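Long-range contact in 336aa long hypothetical dTDP-glucose 4,6-dehydratase (PDB 2HUN), which binds NAD in a Rossmann-fold domain and probably acts as a dTDP-glucose 4,6-dehydratase: residues Y182-F187 and W217-D222. Residues are numbered along the deposited sequence; the frame is centred on the assembly and turned at random.
Sequences YGPYQF and WLYVED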
# COMPACT_ATOMS: atom_id res chain seq x y z
N TYR A 182 13.88 20.78 -3.92
CA TYR A 182 14.93 21.42 -4.70
C TYR A 182 15.85 22.13 -3.71
O TYR A 182 15.42 22.51 -2.62
CB TYR A 182 14.35 22.41 -5.72
CG TYR A 182 13.75 23.67 -5.13
CD1 TYR A 182 12.43 23.69 -4.68
CD2 TYR A 182 14.50 24.83 -5.03
CE1 TYR A 182 11.87 24.86 -4.15
CE2 TYR A 182 13.96 26.00 -4.50
CZ TYR A 182 12.65 26.01 -4.06
OH TYR A 182 12.10 27.17 -3.55
N GLY A 183 17.11 22.29 -4.09
CA GLY A 183 18.07 22.94 -3.21
C GLY A 183 19.43 22.28 -3.32
O GLY A 183 19.67 21.50 -4.25
N PRO A 184 20.34 22.54 -2.37
CA PRO A 184 21.69 21.97 -2.37
C PRO A 184 21.72 20.45 -2.47
O PRO A 184 20.84 19.75 -1.95
CB PRO A 184 22.28 22.46 -1.05
CG PRO A 184 21.56 23.78 -0.84
CD PRO A 184 20.15 23.44 -1.21
N TYR A 185 22.74 19.93 -3.16
CA TYR A 185 22.93 18.50 -3.30
C TYR A 185 21.96 17.71 -4.17
O TYR A 185 21.93 16.48 -4.10
CB TYR A 185 23.00 17.86 -1.91
CG TYR A 185 24.09 18.43 -1.04
CD1 TYR A 185 25.43 18.11 -1.26
CD2 TYR A 185 23.79 19.32 -0.00
CE1 TYR A 185 26.45 18.65 -0.46
CE2 TYR A 185 24.79 19.87 0.80
CZ TYR A 185 26.12 19.53 0.56
OH TYR A 185 27.11 20.06 1.36
N GLN A 186 21.16 18.39 -4.99
CA GLN A 186 20.25 17.67 -5.89
C GLN A 186 21.04 17.36 -7.16
O GLN A 186 21.75 18.23 -7.67
CB GLN A 186 19.04 18.54 -6.24
CG GLN A 186 18.04 17.85 -7.16
CD GLN A 186 16.72 18.61 -7.28
OE1 GLN A 186 16.71 19.81 -7.55
NE2 GLN A 186 15.61 17.91 -7.08
N PHE A 187 20.93 16.14 -7.68
CA PHE A 187 21.67 15.77 -8.89
C PHE A 187 21.35 16.70 -10.07
O PHE A 187 20.19 17.07 -10.28
CB PHE A 187 21.42 14.31 -9.24
CG PHE A 187 22.40 13.36 -8.58
CD1 PHE A 187 22.74 13.53 -7.24
CD2 PHE A 187 22.97 12.32 -9.30
CE1 PHE A 187 23.65 12.66 -6.63
CE2 PHE A 187 23.88 11.44 -8.69
CZ PHE A 187 24.22 11.62 -7.35
N TRP A 217 6.69 23.13 -5.68
CA TRP A 217 8.11 23.12 -5.37
C TRP A 217 8.35 23.51 -3.93
O TRP A 217 7.89 24.56 -3.46
CB TRP A 217 8.86 24.05 -6.33
CG TRP A 217 8.79 23.55 -7.74
CD1 TRP A 217 7.88 23.92 -8.70
CD2 TRP A 217 9.59 22.51 -8.32
NE1 TRP A 217 8.06 23.17 -9.83
CE2 TRP A 217 9.10 22.30 -9.63
CE3 TRP A 217 10.66 21.74 -7.86
CZ2 TRP A 217 9.65 21.33 -10.49
CZ3 TRP A 217 11.21 20.78 -8.72
CH2 TRP A 217 10.70 20.59 -10.01
N LEU A 218 9.05 22.64 -3.22
CA LEU A 218 9.36 22.85 -1.80
C LEU A 218 10.86 22.90 -1.56
O LEU A 218 11.57 21.93 -1.86
CB LEU A 218 8.74 21.71 -0.99
CG LEU A 218 8.97 21.62 0.52
CD1 LEU A 218 8.24 22.75 1.22
CD2 LEU A 218 8.45 20.27 1.02
N TYR A 219 11.36 24.01 -1.02
CA TYR A 219 12.79 24.12 -0.73
C TYR A 219 13.15 23.00 0.24
O TYR A 219 12.48 22.82 1.26
CB TYR A 219 13.13 25.48 -0.12
CG TYR A 219 14.62 25.71 0.03
CD1 TYR A 219 15.47 25.62 -1.08
CD2 TYR A 219 15.19 25.98 1.27
CE1 TYR A 219 16.85 25.78 -0.95
CE2 TYR A 219 16.57 26.14 1.41
CZ TYR A 219 17.39 26.03 0.30
OH TYR A 219 18.75 26.15 0.43
N VAL A 220 14.20 22.25 -0.06
CA VAL A 220 14.59 21.12 0.78
C VAL A 220 14.72 21.44 2.26
O VAL A 220 14.29 20.64 3.10
CB VAL A 220 15.89 20.45 0.26
CG1 VAL A 220 17.09 21.39 0.46
CG2 VAL A 220 16.11 19.12 0.97
N GLU A 221 15.31 22.58 2.61
CA GLU A 221 15.45 22.90 4.04
C GLU A 221 14.07 22.99 4.72
O GLU A 221 13.93 22.63 5.89
CB GLU A 221 16.21 24.21 4.25
CG GLU A 221 16.67 24.42 5.69
CD GLU A 221 17.22 25.81 5.95
OE1 GLU A 221 18.12 26.24 5.19
OE2 GLU A 221 16.77 26.47 6.90
N ASP A 222 13.07 23.47 3.98
CA ASP A 222 11.71 23.58 4.53
C ASP A 222 11.13 22.19 4.74
O ASP A 222 10.37 21.97 5.69
CB ASP A 222 10.81 24.39 3.59
CG ASP A 222 10.81 25.87 3.90
OD1 ASP A 222 10.94 26.23 5.09
OD2 ASP A 222 10.67 26.67 2.96
O HOH W 1 9.41 26.98 -2.60
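Tyr182 and Tyr219 pair as parallel neighbours in the sheet of the NAD-binding Rossmann fold, where strand 172-182 runs out into a loop and strand 215-219 gives way to helix 220-233. Two backbone hydrogen bonds join the strand ends. Tyr182 N gives a long, bent one to Leu218 O, 3.3 Å away, whereas Val220 N, in the first residue of the helix, reaches Tyr182 O over 2.8 Å and nearly straight at 165°.

The aromatic contacts centre on the Tyr182 ring. With CG set between the backbone N and the carbonyl carbon (chi1 70°), the ring lies across the neighbouring strand, and CA of Tyr219 makes a CH-pi contact over one face, 4.0 Å from the ring centroid. The Tyr219 ring adds an offset edge-to-face contact, its edge turned to the face of Tyr182 and the planes at 64°. Trp217 CB packs 3.8 Å from Tyr182 CE1, while the backbone C of Trp217 lies at the edge of the Tyr182 ring. At the phenol end, a water lying in the ring plane sits 2.9 Å from Tyr182 OH and donates a hydrogen bond to Trp217 O. An alanine in place of Tyr182 would probably open a gap beside Trp217 and Tyr219 and leave this bridging water without its hydroxyl partner.

Phe300 and Thr307 also pack on Tyr182, while Val220 meets Phe14 of the NAD site. Further along the loop, Gly183 passes close to Tyr219 CE1 and Val220 CG1; a CB here would clash with that methyl. Pro184 CD then touches the same methyl and lies 3.5 Å from Tyr219 OH.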